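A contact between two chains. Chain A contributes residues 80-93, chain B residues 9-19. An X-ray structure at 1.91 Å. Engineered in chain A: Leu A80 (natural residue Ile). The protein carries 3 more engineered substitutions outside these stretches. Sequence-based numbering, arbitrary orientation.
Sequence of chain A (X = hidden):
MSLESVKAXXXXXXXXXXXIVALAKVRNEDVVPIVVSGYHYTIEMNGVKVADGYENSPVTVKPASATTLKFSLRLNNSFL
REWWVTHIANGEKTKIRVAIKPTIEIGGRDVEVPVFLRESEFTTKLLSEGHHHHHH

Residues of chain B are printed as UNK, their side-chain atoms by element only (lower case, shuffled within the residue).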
ATOM      1  N   LEU A  80       5.502  -0.458  -7.840  1.00 39.28           N
ATOM      2  CA  LEU A  80       4.979  -0.167  -6.504  1.00 25.05           C
ATOM      3  C   LEU A  80       5.054  -1.368  -5.580  1.00 20.13           C
ATOM      4  O   LEU A  80       5.142  -1.198  -4.367  1.00 21.66           O
ATOM      5  CB  LEU A  80       3.541   0.338  -6.561  1.00 25.96           C
ATOM      6  CG  LEU A  80       3.294   1.834  -6.402  1.00 26.44           C
ATOM      7  CD1 LEU A  80       1.909   2.170  -6.914  1.00 41.25           C
ATOM      8  CD2 LEU A  80       3.443   2.246  -4.944  1.00 35.36           C
ATOM      9  N   ARG A  81       5.032  -2.572  -6.152  1.00 23.70           N
ATOM     10  CA  ARG A  81       5.118  -3.809  -5.365  1.00 22.96           C
ATOM     11  C   ARG A  81       6.523  -4.091  -4.824  1.00 10.84           C
ATOM     12  O   ARG A  81       6.689  -4.923  -3.923  1.00 17.75           O
ATOM     13  CB  ARG A  81       4.630  -5.017  -6.168  1.00 21.58           C
ATOM     14  CG  ARG A  81       3.125  -5.084  -6.389  1.00 30.66           C
ATOM     15  CD  ARG A  81       2.718  -6.334  -7.179  1.00 43.50           C
ATOM     16  NE  ARG A  81       3.342  -6.416  -8.504  1.00 57.02           N
ATOM     17  CZ  ARG A  81       4.307  -7.272  -8.840  1.00 49.16           C
ATOM     18  NH1 ARG A  81       4.783  -8.138  -7.954  1.00 46.27           N
ATOM     19  NH2 ARG A  81       4.802  -7.259 -10.070  1.00 47.86           N
ATOM     20  N   GLU A  82       7.533  -3.430  -5.379  1.00 20.52           N
ATOM     21  CA  GLU A  82       8.880  -3.584  -4.843  1.00 27.76           C
ATOM     22  C   GLU A  82       9.234  -2.461  -3.877  1.00 14.90           C
ATOM     23  O   GLU A  82      10.279  -2.495  -3.237  1.00 25.28           O
ATOM     24  CB  GLU A  82       9.932  -3.780  -5.943  1.00 36.23           C
ATOM     25  CG  GLU A  82      10.000  -2.699  -7.002  1.00 39.98           C
ATOM     26  CD  GLU A  82      11.104  -2.949  -8.012  1.00 39.23           C
ATOM     27  OE1 GLU A  82      11.232  -4.100  -8.488  1.00 37.42           O
ATOM     28  OE2 GLU A  82      11.841  -1.991  -8.334  1.00 37.08           O
ATOM     29  N   TRP A  83       8.343  -1.480  -3.763  1.00 27.78           N
ATOM     30  CA  TRP A  83       8.472  -0.442  -2.744  1.00 28.35           C
ATOM     31  C   TRP A  83       8.074  -1.021  -1.397  1.00 24.66           C
ATOM     32  O   TRP A  83       8.707  -0.739  -0.382  1.00 30.11           O
ATOM     33  CB  TRP A  83       7.607   0.790  -3.068  1.00 33.41           C
ATOM     34  CG  TRP A  83       7.123   1.503  -1.823  1.00 34.17           C
ATOM     35  CD1 TRP A  83       7.853   2.323  -1.015  1.00 23.15           C
ATOM     36  CD2 TRP A  83       5.822   1.407  -1.224  1.00 33.59           C
ATOM     37  NE1 TRP A  83       7.086   2.758   0.034  1.00 17.80           N
ATOM     38  CE2 TRP A  83       5.838   2.210  -0.065  1.00 26.67           C
ATOM     39  CE3 TRP A  83       4.645   0.723  -1.557  1.00 35.24           C
ATOM     40  CZ2 TRP A  83       4.725   2.353   0.764  1.00 21.07           C
ATOM     41  CZ3 TRP A  83       3.538   0.867  -0.736  1.00 32.72           C
ATOM     42  CH2 TRP A  83       3.586   1.680   0.411  1.00 31.88           C
ATOM     43  N   TRP A  84       7.020  -1.832  -1.402  1.00 29.56           N
ATOM     44  CA  TRP A  84       6.451  -2.380  -0.180  1.00 22.08           C
ATOM     45  C   TRP A  84       7.481  -3.039   0.737  1.00 25.36           C
ATOM     46  O   TRP A  84       7.443  -2.847   1.955  1.00 21.37           O
ATOM     47  CB  TRP A  84       5.290  -3.331  -0.493  1.00 28.58           C
ATOM     48  CG  TRP A  84       4.701  -3.925   0.745  1.00 31.00           C
ATOM     49  CD1 TRP A  84       4.758  -5.228   1.129  1.00 28.33           C
ATOM     50  CD2 TRP A  84       4.009  -3.224   1.792  1.00 40.38           C
ATOM     51  NE1 TRP A  84       4.129  -5.392   2.341  1.00 52.54           N
ATOM     52  CE2 TRP A  84       3.662  -4.177   2.769  1.00 39.72           C
ATOM     53  CE3 TRP A  84       3.638  -1.885   1.990  1.00 37.85           C
ATOM     54  CZ2 TRP A  84       2.962  -3.837   3.930  1.00 41.49           C
ATOM     55  CZ3 TRP A  84       2.945  -1.549   3.144  1.00 30.80           C
ATOM     56  CH2 TRP A  84       2.617  -2.520   4.097  1.00 28.41           C
ATOM     57  N   VAL A  85       8.412  -3.784   0.139  1.00 28.97           N
ATOM     58  CA  VAL A  85       9.551  -4.371   0.847  1.00 28.34           C
ATOM     59  C   VAL A  85      10.297  -3.324   1.678  1.00 21.89           C
ATOM     60  O   VAL A  85      10.544  -3.533   2.867  1.00 20.37           O
ATOM     61  CB  VAL A  85      10.554  -5.021  -0.149  1.00 30.85           C
ATOM     62  CG1 VAL A  85      11.675  -5.749   0.595  1.00 33.15           C
ATOM     63  CG2 VAL A  85       9.838  -5.973  -1.104  1.00 37.15           C
ATOM     64  N   THR A  86      10.614  -2.199   1.040  1.00 20.52           N
ATOM     65  CA  THR A  86      11.411  -1.126   1.640  1.00 22.92           C
ATOM     66  C   THR A  86      10.654  -0.383   2.732  1.00 16.92           C
ATOM     67  O   THR A  86      11.258   0.090   3.698  1.00 18.32           O
ATOM     68  CB  THR A  86      11.895  -0.099   0.580  1.00 25.01           C
ATOM     69  OG1 THR A  86      10.791   0.686   0.112  1.00 19.11           O
ATOM     70  CG2 THR A  86      12.524  -0.787  -0.601  1.00 14.78           C
ATOM     71  N   HIS A  87       9.338  -0.277   2.560  1.00 24.20           N
ATOM     72  CA  HIS A  87       8.482   0.413   3.515  1.00 20.67           C
ATOM     73  C   HIS A  87       8.546  -0.269   4.869  1.00 19.51           C
ATOM     74  O   HIS A  87       8.920   0.357   5.850  1.00 27.77           O
ATOM     75  CB  HIS A  87       7.034   0.495   3.021  1.00 14.38           C
ATOM     76  CG  HIS A  87       6.099   1.121   4.008  1.00 10.63           C
ATOM     77  ND1 HIS A  87       6.072   2.479   4.250  1.00 17.09           N
ATOM     78  CD2 HIS A  87       5.163   0.578   4.820  1.00 25.63           C
ATOM     79  CE1 HIS A  87       5.153   2.744   5.160  1.00 15.50           C
ATOM     80  NE2 HIS A  87       4.587   1.608   5.524  1.00 17.35           N
ATOM     81  N   ILE A  88       8.218  -1.555   4.910  1.00 29.49           N
ATOM     82  CA  ILE A  88       8.273  -2.305   6.164  1.00 24.74           C
ATOM     83  C   ILE A  88       9.702  -2.485   6.677  1.00 28.68           C
ATOM     84  O   ILE A  88       9.922  -2.431   7.883  1.00 30.48           O
ATOM     85  CB  ILE A  88       7.536  -3.655   6.093  1.00 34.95           C
ATOM     86  CG1 ILE A  88       8.041  -4.493   4.927  1.00 26.76           C
ATOM     87  CG2 ILE A  88       6.020  -3.442   5.994  1.00 22.39           C
ATOM     88  CD1 ILE A  88       7.906  -5.925   5.180  1.00 29.82           C
ATOM     89  N   ALA A  89      10.668  -2.644   5.765  1.00 20.94           N
ATOM     90  CA  ALA A  89      12.094  -2.724   6.126  1.00 27.86           C
ATOM     91  C   ALA A  89      12.593  -1.496   6.892  1.00 24.15           C
ATOM     92  O   ALA A  89      13.500  -1.597   7.715  1.00 25.62           O
ATOM     93  CB  ALA A  89      12.950  -2.952   4.900  1.00 19.35           C
ATOM     94  N   ASN A  90      11.990  -0.344   6.626  1.00 18.03           N
ATOM     95  CA  ASN A  90      12.341   0.868   7.349  1.00 23.11           C
ATOM     96  C   ASN A  90      11.442   1.174   8.547  1.00 24.84           C
ATOM     97  O   ASN A  90      11.338   2.326   8.972  1.00 23.75           O
ATOM     98  CB  ASN A  90      12.421   2.050   6.384  1.00 22.77           C
ATOM     99  CG  ASN A  90      13.666   2.003   5.536  1.00 22.42           C
ATOM    100  OD1 ASN A  90      14.778   2.167   6.038  1.00 23.96           O
ATOM    101  ND2 ASN A  90      13.491   1.757   4.245  1.00 15.88           N
ATOM    102  N   GLY A  91      10.820   0.132   9.101  1.00 25.62           N
ATOM    103  CA  GLY A  91       9.931   0.265  10.259  1.00 20.33           C
ATOM    104  C   GLY A  91       8.611   0.912   9.894  1.00 17.35           C
ATOM    105  O   GLY A  91       8.071   1.716  10.661  1.00 19.80           O
ATOM    106  N   GLU A  92       8.107   0.542   8.716  1.00 20.57           N
ATOM    107  CA  GLU A  92       6.918   1.141   8.094  1.00 12.92           C
ATOM    108  C   GLU A  92       7.023   2.659   7.921  1.00 11.38           C
ATOM    109  O   GLU A  92       6.106   3.396   8.266  1.00 21.13           O
ATOM    110  CB  GLU A  92       5.637   0.732   8.822  1.00 23.49           C
ATOM    111  CG  GLU A  92       5.289  -0.740   8.705  1.00 10.30           C
ATOM    112  CD  GLU A  92       4.119  -1.116   9.575  1.00 19.16           C
ATOM    113  OE1 GLU A  92       2.982  -0.717   9.246  1.00 16.20           O
ATOM    114  OE2 GLU A  92       4.342  -1.812  10.585  1.00 19.49           O
ATOM    115  N   LYS A  93       8.149   3.110   7.379  1.00 17.83           N
ATOM    116  CA  LYS A  93       8.376   4.529   7.085  1.00 23.65           C
ATOM    117  C   LYS A  93       8.801   4.664   5.633  1.00 22.02           C
ATOM    118  O   LYS A  93       9.670   3.926   5.167  1.00 23.19           O
ATOM    119  CB  LYS A  93       9.476   5.128   7.974  1.00 24.99           C
ATOM    120  CG  LYS A  93       9.304   4.935   9.480  1.00 40.39           C
ATOM    121  CD  LYS A  93      10.586   5.311  10.220  1.00 44.18           C
ATOM    122  CE  LYS A  93      10.764   4.491  11.490  1.00 58.71           C
ATOM    123  NZ  LYS A  93      12.197   4.414  11.903  1.00 58.10           N
TER
ATOM    124  N   UNK B   9       3.937 -10.080  13.950  1.00 14.38           N
ATOM    125  CA  UNK B   9       5.153  -9.502  13.393  1.00 18.71           C
ATOM    126  C   UNK B   9       5.181  -9.768  11.898  1.00 17.34           C
ATOM    127  O   UNK B   9       4.453 -10.630  11.408  1.00 17.99           O
ATOM    128  c   UNK B   9       6.305 -11.557  14.370  1.00 37.08           C
ATOM    129 se   UNK B   9       7.961 -12.257  15.065  1.00 43.74          SE
ATOM    130  c   UNK B   9       8.569 -10.719  16.107  1.00 64.59           C
ATOM    131  c   UNK B   9       6.399 -10.086  14.062  1.00 13.23           C
ATOM    132  N   UNK B  10       6.003  -9.012  11.173  1.00 13.50           N
ATOM    133  CA  UNK B  10       6.179  -9.252   9.747  1.00 19.87           C
ATOM    134  C   UNK B  10       7.050 -10.485   9.548  1.00 19.93           C
ATOM    135  O   UNK B  10       7.950 -10.753  10.342  1.00 18.23           O
ATOM    136  c   UNK B  10       4.732  -6.582   8.324  1.00 10.38           C
ATOM    137  c   UNK B  10       6.121  -5.691   9.831  1.00  8.84           C
ATOM    138  n   UNK B  10       5.124  -4.781   9.596  1.00 10.94           N
ATOM    139  c   UNK B  10       3.093  -4.762   8.130  1.00 20.40           C
ATOM    140  c   UNK B  10       6.799  -8.036   9.042  1.00 17.25           C
ATOM    141  c   UNK B  10       4.013  -7.338   7.388  1.00 14.47           C
ATOM    142  c   UNK B  10       4.254  -5.304   8.678  1.00 13.50           C
ATOM    143  c   UNK B  10       2.865  -6.799   6.842  1.00 18.14           C
ATOM    144  c   UNK B  10       5.929  -6.808   9.073  1.00 15.37           C
ATOM    145  c   UNK B  10       2.414  -5.522   7.217  1.00 20.43           C
ATOM    146  N   UNK B  11       6.760 -11.240   8.496  1.00 24.69           N
ATOM    147  CA  UNK B  11       7.575 -12.393   8.129  1.00 22.66           C
ATOM    148  C   UNK B  11       8.370 -12.096   6.882  1.00 27.25           C
ATOM    149  O   UNK B  11       8.695 -10.938   6.612  1.00 30.88           O
ATOM    150  N   UNK B  12       8.697 -13.145   6.130  1.00 34.54           N
ATOM    151  CA  UNK B  12       9.440 -12.990   4.883  1.00 32.11           C
ATOM    152  C   UNK B  12       8.549 -12.292   3.866  1.00 32.43           C
ATOM    153  O   UNK B  12       7.499 -12.803   3.484  1.00 32.28           O
ATOM    154  c   UNK B  12      10.819 -14.102   3.076  1.00 26.90           C
ATOM    155  c   UNK B  12       9.944 -14.338   4.308  1.00 37.64           C
ATOM    156  c   UNK B  12      10.709 -15.134   5.360  1.00 26.04           C
ATOM    157  N   UNK B  13       8.968 -11.101   3.460  1.00 32.23           N
ATOM    158  CA  UNK B  13       8.223 -10.320   2.494  1.00 26.74           C
ATOM    159  C   UNK B  13       9.041 -10.172   1.222  1.00 28.82           C
ATOM    160  O   UNK B  13      10.198  -9.745   1.255  1.00 29.12           O
ATOM    161  c   UNK B  13       7.171  -8.063   2.018  1.00 29.83           C
ATOM    162  c   UNK B  13       6.848  -9.177   4.246  1.00 29.67           C
ATOM    163  c   UNK B  13       7.809  -8.961   3.079  1.00 26.11           C
ATOM    164  N   UNK B  14       8.435 -10.580   0.113  1.00 32.71           N
ATOM    165  CA  UNK B  14       9.045 -10.476  -1.206  1.00 25.20           C
ATOM    166  C   UNK B  14       8.212  -9.513  -2.043  1.00 28.73           C
ATOM    167  O   UNK B  14       7.277  -8.889  -1.531  1.00 30.25           O
ATOM    168  o   UNK B  14       7.758 -12.353  -2.042  1.00 27.34           O
ATOM    169  c   UNK B  14       9.932 -12.834  -1.108  1.00 24.10           C
ATOM    170  c   UNK B  14       9.092 -11.844  -1.906  1.00 24.10           C
ATOM    171  N   UNK B  15       8.543  -9.399  -3.327  1.00 35.88           N
ATOM    172  CA  UNK B  15       7.760  -8.572  -4.243  1.00 42.86           C
ATOM    173  C   UNK B  15       6.459  -9.254  -4.702  1.00 43.62           C
ATOM    174  O   UNK B  15       5.537  -8.581  -5.170  1.00 39.63           O
ATOM    175  c   UNK B  15       8.609  -8.115  -5.438  1.00 45.56           C
ATOM    176  c   UNK B  15       9.074  -9.267  -6.317  1.00 52.53           C
ATOM    177  o   UNK B  15       9.323  -9.019  -7.516  1.00 62.32           O
ATOM    178  o   UNK B  15       9.203 -10.408  -5.821  1.00 46.75           O
ATOM    179  N   UNK B  16       6.391 -10.579  -4.545  1.00 44.29           N
ATOM    180  CA  UNK B  16       5.223 -11.367  -4.958  1.00 45.75           C
ATOM    181  C   UNK B  16       4.269 -11.723  -3.809  1.00 46.96           C
ATOM    182  O   UNK B  16       3.063 -11.860  -4.021  1.00 55.26           O
ATOM    183  o   UNK B  16       6.168 -13.597  -4.757  1.00 40.00           O
ATOM    184  c   UNK B  16       5.661 -12.646  -5.676  1.00 41.67           C
ATOM    185  N   UNK B  17       4.807 -11.887  -2.603  1.00 36.45           N
ATOM    186  CA  UNK B  17       3.984 -12.287  -1.469  1.00 27.54           C
ATOM    187  C   UNK B  17       4.427 -11.625  -0.168  1.00 27.98           C
ATOM    188  O   UNK B  17       5.622 -11.419   0.063  1.00 33.49           O
ATOM    189  n   UNK B  17       1.486 -16.422  -1.464  1.00 35.37           N
ATOM    190  c   UNK B  17       2.640 -14.378  -0.857  1.00 39.24           C
ATOM    191  c   UNK B  17       3.975 -13.812  -1.329  1.00 27.38           C
ATOM    192  c   UNK B  17       2.574 -15.898  -0.910  1.00 41.29           C
ATOM    193  o   UNK B  17       3.480 -16.589  -0.446  1.00 57.26           O
ATOM    194  N   UNK B  18       3.448 -11.291   0.669  1.00 26.55           N
ATOM    195  CA  UNK B  18       3.679 -10.657   1.970  1.00 20.73           C
ATOM    196  C   UNK B  18       3.219 -11.610   3.069  1.00 18.64           C
ATOM    197  O   UNK B  18       2.100 -12.113   3.020  1.00 24.48           O
ATOM    198  c   UNK B  18       2.901  -9.314   2.082  1.00 24.88           C
ATOM    199  o   UNK B  18       3.277  -8.441   1.009  1.00 33.53           O
ATOM    200  c   UNK B  18       3.156  -8.618   3.420  1.00 30.65           C
ATOM    201  N   UNK B  19       4.078 -11.851   4.058  1.00 21.27           N
ATOM    202  CA  UNK B  19       3.744 -12.733   5.177  1.00 21.25           C
ATOM    203  C   UNK B  19       3.590 -11.963   6.480  1.00 17.52           C
ATOM    204  O   UNK B  19       4.387 -11.088   6.798  1.00 21.08           O
ATOM    205  c   UNK B  19       5.714 -15.746   6.733  1.00 25.08           C
ATOM    206  o   UNK B  19       6.790 -15.528   6.140  1.00 31.66           O
ATOM    207  o   UNK B  19       5.583 -16.658   7.572  1.00 27.69           O
ATOM    208  c   UNK B  19       4.516 -14.864   6.428  1.00 15.32           C
ATOM    209  c   UNK B  19       4.807 -13.826   5.336  1.00 22.91           C
TER

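Position 9 of chain B carries three carbons and a selenium in an unbranched chain, the selenium lying between the second carbon and the last. It stays out of reach of chain A. This is Met B9, present as selenomethionine.

Position 10 has one carbon leading to fused five- and six-membered rings that hold eight carbons and one nitrogen, an indole. Ile A88 CG2 lies over one face, 4.0 Å from the centroid of the five-membered ring, while the ring nitrogen meets Glu A92 near the ring plane. The residue is Trp B10. Its NE1 donates a hydrogen bond to Glu A92 OE2 (3.2 Å, nearly straight at 163°), and Trp A84 directs its edge toward the indole face, with Trp A84 CZ2 3.7 Å from Trp B10 CH2 and the planes at 79°.

Position 11 has no side-chain atoms and is Gly B11; a CB here would point away from chain A and clash with a side-chain oxygen of position 19.

Position 12 has one carbon carrying two more and points away from chain A, with no contact: Val B12. Position 13 repeats the pattern but points toward chain A, where its methyl carbons pack against Ile A88 and Trp A84: Val B13. Its CG2 lies 3.5 Å from Ile A88 CD1 and its CG1 3.8 Å from Trp A84 CD1.

At position 14 one carbon carries an oxygen and a carbon; its CA-to-CB bond points away and its backbone O lies 3.9 Å from Val A85 CG2: Thr B14.

Position 15 has two carbons, the second bearing two oxygens, and Arg A81 NH1 gives its backbone O a weak hydrogen bond: Asp B15. The distance from Arg A81 NH1 to Asp B15 O is 2.9 Å, so chain A engages the backbone here instead of the carboxylate.

Position 16, one carbon then one oxygen, points away and is Ser B16. Position 17 has three carbons, the third carrying one oxygen and one nitrogen, and stays out of reach of chain A; it is Gln B17, whose backbone N donates to Thr B14 OG1 (3.0 Å).

Position 18 repeats the carbon bearing oxygen and carbon, now facing chain A, with its oxygen near the Trp A84 ring nitrogen. In Thr B18, OG1 sits 3.4 Å from Trp A84 NE1. Position 19, three carbons with two oxygens on the third, is out of reach of chain A: Glu B19. Its OE1 accepts from Val B12 N (3.1 Å).

The contact works by setting one side of the chain A helix, through Trp A84 and Ile A88, against Trp B10 and Val B13. Polar contacts flank this apolar patch: Glu A92 satisfies the indole nitrogen, and Arg A81 reaches the turn backbone.

Chain B (9-19) MWGVVTDSQTE
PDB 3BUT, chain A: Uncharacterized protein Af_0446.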